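Local atomic coordinates of sensor protein (Bacillus halodurans, PDB entry 3O5Y), a protein that probably acts as a two-component sensor histidine kinase, using ATP to phosphorylate a histidine, and is represented here by its GAF domain. Residues I9-V21 and D126-S140. Sequence-based numbering, arbitrary orientation.
Sequences IINNMIDKLKLLV and DLAFLEQLTDHLAVS
The ring of Phe129 meets three side chains of 9-21. CD1 of Leu20 lies 3.5 Å from Phe129 CZ, oblique to the ring; the two side chains cross at about a right angle. Val21 CG2 approaches Phe129 CD1 obliquely, at 4.0 Å. Leu17 CD2 sits at the ring edge, near its plane, and packs more closely on Leu130 CD2, at 3.6 Å. Replacing Phe129 by an alanine would remove the ring, and is likely to open a gap beside Leu20 and Val21. The first and last helices of the modelled chain, which is a GAF domain, pair here, nearly antiparallel at 166°, on one face of the antiparallel sheet. No hydrogen bond joins the two segments. Further along, the chain of selenomethionine Met13 bends beyond CG. Its CG lies 3.6 Å from Leu133 CD1, while its CE reaches Leu137 CD1, 3.8 Å away. Ile9 CG2 then touches Leu137 CD2 at 3.5 Å. With CG anti to the backbone N (chi1 -153°), Leu137 offers one methyl to each of these two residues. Towards the sheet, Met13 packs on Leu112, and Leu130 on Ile100 and Ile114. Trp122 touches both Val21 and Leu130.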
# COMPACT_ATOMS: atom_id res chain seq x y z
N ILE A 9 -12.39 9.06 -0.27
CA ILE A 9 -12.13 8.06 0.77
C ILE A 9 -10.62 7.86 1.04
O ILE A 9 -10.17 7.89 2.19
CB ILE A 9 -12.80 6.71 0.42
CG1 ILE A 9 -14.32 6.82 0.57
CG2 ILE A 9 -12.29 5.58 1.30
CD1 ILE A 9 -15.08 5.52 0.31
N ILE A 10 -9.86 7.68 -0.04
CA ILE A 10 -8.44 7.48 0.04
C ILE A 10 -7.75 8.74 0.52
O ILE A 10 -6.96 8.69 1.46
CB ILE A 10 -7.84 6.96 -1.31
CG1 ILE A 10 -8.06 5.46 -1.43
CG2 ILE A 10 -6.33 7.20 -1.41
CD1 ILE A 10 -9.27 5.11 -2.19
N ASN A 11 -8.05 9.88 -0.12
CA ASN A 11 -7.40 11.14 0.23
C ASN A 11 -7.61 11.54 1.68
O ASN A 11 -6.73 12.09 2.33
CB ASN A 11 -7.87 12.27 -0.68
CG ASN A 11 -7.20 12.23 -2.03
OD1 ASN A 11 -6.04 11.81 -2.15
ND2 ASN A 11 -7.92 12.67 -3.05
N ASN A 12 -8.80 11.22 2.18
CA ASN A 12 -9.16 11.51 3.54
C ASN A 12 -8.34 10.65 4.48
O ASN A 12 -7.92 11.09 5.54
CB ASN A 12 -10.64 11.25 3.75
CG ASN A 12 -11.02 11.22 5.21
OD1 ASN A 12 -11.06 12.27 5.87
ND2 ASN A 12 -11.27 10.02 5.74
N MSE A 13 -8.12 9.41 4.06
CA MSE A 13 -7.33 8.48 4.83
C MSE A 13 -5.88 8.97 4.89
O MSE A 13 -5.23 8.94 5.94
CB MSE A 13 -7.37 7.14 4.15
CG MSE A 13 -7.21 6.01 5.11
SE MSE A 13 -5.70 4.92 4.59
CE MSE A 13 -5.89 4.82 2.64
N ILE A 14 -5.40 9.43 3.74
CA ILE A 14 -4.06 9.96 3.66
C ILE A 14 -3.91 11.20 4.55
O ILE A 14 -2.88 11.33 5.24
CB ILE A 14 -3.66 10.21 2.19
CG1 ILE A 14 -3.41 8.85 1.51
CG2 ILE A 14 -2.40 11.05 2.11
CD1 ILE A 14 -3.36 8.88 0.00
N ASP A 15 -4.93 12.06 4.58
CA ASP A 15 -4.91 13.24 5.44
C ASP A 15 -4.80 12.90 6.92
O ASP A 15 -4.21 13.65 7.68
CB ASP A 15 -6.16 14.12 5.24
CG ASP A 15 -6.21 14.78 3.87
OD1 ASP A 15 -5.15 15.10 3.29
OD2 ASP A 15 -7.35 15.00 3.36
N LYS A 16 -5.37 11.78 7.34
CA LYS A 16 -5.27 11.41 8.74
C LYS A 16 -3.88 10.86 9.03
O LYS A 16 -3.29 11.17 10.08
CB LYS A 16 -6.32 10.38 9.12
CG LYS A 16 -7.76 10.86 9.04
CD LYS A 16 -8.60 9.66 8.62
CE LYS A 16 -10.07 9.75 8.96
NZ LYS A 16 -10.68 8.37 8.96
N LEU A 17 -3.36 10.07 8.10
CA LEU A 17 -2.05 9.43 8.28
C LEU A 17 -0.94 10.45 8.42
O LEU A 17 -0.06 10.30 9.26
CB LEU A 17 -1.74 8.43 7.17
CG LEU A 17 -2.58 7.14 7.20
CD1 LEU A 17 -2.07 6.18 6.16
CD2 LEU A 17 -2.57 6.49 8.58
N LYS A 18 -1.00 11.50 7.61
CA LYS A 18 -0.08 12.62 7.74
C LYS A 18 0.12 13.10 9.20
O LYS A 18 1.21 13.52 9.57
CB LYS A 18 -0.55 13.78 6.87
CG LYS A 18 -0.29 13.57 5.39
CD LYS A 18 -1.22 14.42 4.53
CE LYS A 18 -0.55 15.71 4.06
NZ LYS A 18 -1.20 16.26 2.82
N LEU A 19 -0.93 13.01 10.01
CA LEU A 19 -0.93 13.59 11.34
C LEU A 19 -0.66 12.59 12.43
O LEU A 19 -0.42 12.97 13.59
CB LEU A 19 -2.29 14.25 11.62
CG LEU A 19 -2.66 15.39 10.65
CD1 LEU A 19 -4.13 15.72 10.68
CD2 LEU A 19 -1.81 16.64 10.90
N LEU A 20 -0.68 11.31 12.08
CA LEU A 20 -0.69 10.24 13.07
C LEU A 20 0.49 9.27 12.97
O LEU A 20 0.88 8.65 13.97
CB LEU A 20 -2.00 9.47 12.96
CG LEU A 20 -3.21 10.29 13.43
CD1 LEU A 20 -4.51 9.59 13.07
CD2 LEU A 20 -3.12 10.53 14.93
N VAL A 21 1.03 9.14 11.77
CA VAL A 21 1.97 8.08 11.47
C VAL A 21 3.09 8.61 10.60
O VAL A 21 2.84 9.28 9.61
CB VAL A 21 1.24 6.90 10.79
CG1 VAL A 21 2.21 5.97 10.15
CG2 VAL A 21 0.41 6.13 11.82
N ASP A 126 1.90 1.66 15.93
CA ASP A 126 1.58 2.14 14.60
C ASP A 126 0.99 1.02 13.76
O ASP A 126 0.03 1.24 13.05
CB ASP A 126 2.81 2.75 13.91
CG ASP A 126 3.16 4.13 14.45
OD1 ASP A 126 2.40 4.67 15.31
OD2 ASP A 126 4.20 4.68 14.02
N LEU A 127 1.54 -0.19 13.86
CA LEU A 127 1.02 -1.31 13.09
C LEU A 127 -0.39 -1.70 13.50
O LEU A 127 -1.21 -1.99 12.64
CB LEU A 127 1.96 -2.54 13.12
CG LEU A 127 3.34 -2.36 12.47
CD1 LEU A 127 4.32 -3.42 12.96
CD2 LEU A 127 3.26 -2.41 10.96
N ALA A 128 -0.67 -1.72 14.80
CA ALA A 128 -2.03 -2.00 15.30
C ALA A 128 -3.00 -0.94 14.81
O ALA A 128 -4.09 -1.27 14.31
CB ALA A 128 -2.07 -2.08 16.82
N PHE A 129 -2.58 0.32 14.91
CA PHE A 129 -3.41 1.43 14.46
C PHE A 129 -3.71 1.34 12.96
O PHE A 129 -4.84 1.44 12.56
CB PHE A 129 -2.78 2.78 14.84
CG PHE A 129 -3.54 3.95 14.31
CD1 PHE A 129 -3.07 4.64 13.19
CD2 PHE A 129 -4.72 4.37 14.93
CE1 PHE A 129 -3.77 5.72 12.69
CE2 PHE A 129 -5.45 5.47 14.45
CZ PHE A 129 -4.98 6.15 13.32
N LEU A 130 -2.69 1.16 12.14
CA LEU A 130 -2.88 1.00 10.69
C LEU A 130 -3.81 -0.14 10.29
O LEU A 130 -4.62 0.02 9.37
CB LEU A 130 -1.54 0.80 9.98
CG LEU A 130 -0.72 2.08 9.86
CD1 LEU A 130 0.67 1.74 9.37
CD2 LEU A 130 -1.39 3.11 8.94
N GLU A 131 -3.68 -1.28 10.97
CA GLU A 131 -4.46 -2.47 10.64
C GLU A 131 -5.96 -2.23 10.89
O GLU A 131 -6.81 -2.61 10.07
CB GLU A 131 -3.97 -3.71 11.42
N GLN A 132 -6.26 -1.57 12.00
CA GLN A 132 -7.62 -1.26 12.37
C GLN A 132 -8.17 -0.24 11.36
O GLN A 132 -9.26 -0.42 10.80
CB GLN A 132 -7.68 -0.82 13.84
CG GLN A 132 -8.66 0.31 14.20
CD GLN A 132 -8.01 1.68 14.10
OE1 GLN A 132 -6.90 1.89 14.59
NE2 GLN A 132 -8.69 2.61 13.46
N LEU A 133 -7.36 0.77 11.06
CA LEU A 133 -7.74 1.82 10.11
C LEU A 133 -7.98 1.25 8.70
O LEU A 133 -8.96 1.62 8.06
CB LEU A 133 -6.66 2.90 10.11
CG LEU A 133 -6.84 4.38 9.75
CD1 LEU A 133 -6.50 4.60 8.31
CD2 LEU A 133 -8.21 4.98 10.11
N THR A 134 -7.14 0.33 8.24
CA THR A 134 -7.30 -0.27 6.91
C THR A 134 -8.41 -1.32 6.87
O THR A 134 -9.01 -1.54 5.81
CB THR A 134 -5.99 -0.91 6.38
OG1 THR A 134 -5.57 -1.93 7.27
CG2 THR A 134 -4.87 0.09 6.27
N ASP A 135 -8.69 -1.97 8.00
CA ASP A 135 -9.86 -2.85 8.07
C ASP A 135 -11.19 -2.09 7.89
O ASP A 135 -12.11 -2.59 7.24
CB ASP A 135 -9.87 -3.65 9.36
CG ASP A 135 -8.82 -4.73 9.40
OD1 ASP A 135 -8.20 -5.04 8.34
OD2 ASP A 135 -8.61 -5.29 10.50
N HIS A 136 -11.29 -0.88 8.46
CA HIS A 136 -12.47 -0.04 8.22
C HIS A 136 -12.48 0.46 6.78
O HIS A 136 -13.53 0.61 6.15
CB HIS A 136 -12.54 1.14 9.19
CG HIS A 136 -12.93 0.76 10.58
ND1 HIS A 136 -14.21 0.37 10.91
CD2 HIS A 136 -12.21 0.71 11.73
CE1 HIS A 136 -14.26 0.09 12.21
NE2 HIS A 136 -13.06 0.28 12.72
N LEU A 137 -11.29 0.69 6.24
CA LEU A 137 -11.16 1.22 4.89
C LEU A 137 -11.74 0.23 3.89
O LEU A 137 -12.41 0.63 2.94
CB LEU A 137 -9.68 1.48 4.59
CG LEU A 137 -9.13 2.51 3.59
CD1 LEU A 137 -8.32 1.85 2.49
CD2 LEU A 137 -10.19 3.47 3.05
N ALA A 138 -11.50 -1.06 4.12
CA ALA A 138 -12.00 -2.11 3.24
C ALA A 138 -13.53 -2.14 3.20
O ALA A 138 -14.11 -2.36 2.14
CB ALA A 138 -11.47 -3.45 3.66
N VAL A 139 -14.17 -1.93 4.36
CA VAL A 139 -15.62 -1.88 4.42
C VAL A 139 -16.15 -0.68 3.62
O VAL A 139 -17.07 -0.82 2.79
CB VAL A 139 -16.15 -1.82 5.87
CG1 VAL A 139 -17.68 -1.68 5.87
CG2 VAL A 139 -15.69 -3.03 6.68
N SER A 140 -15.55 0.49 3.85
CA SER A 140 -15.92 1.74 3.20
C SER A 140 -15.77 1.68 1.69
O SER A 140 -16.60 2.23 0.97
CB SER A 140 -15.05 2.89 3.75
OG SER A 140 -15.28 3.09 5.15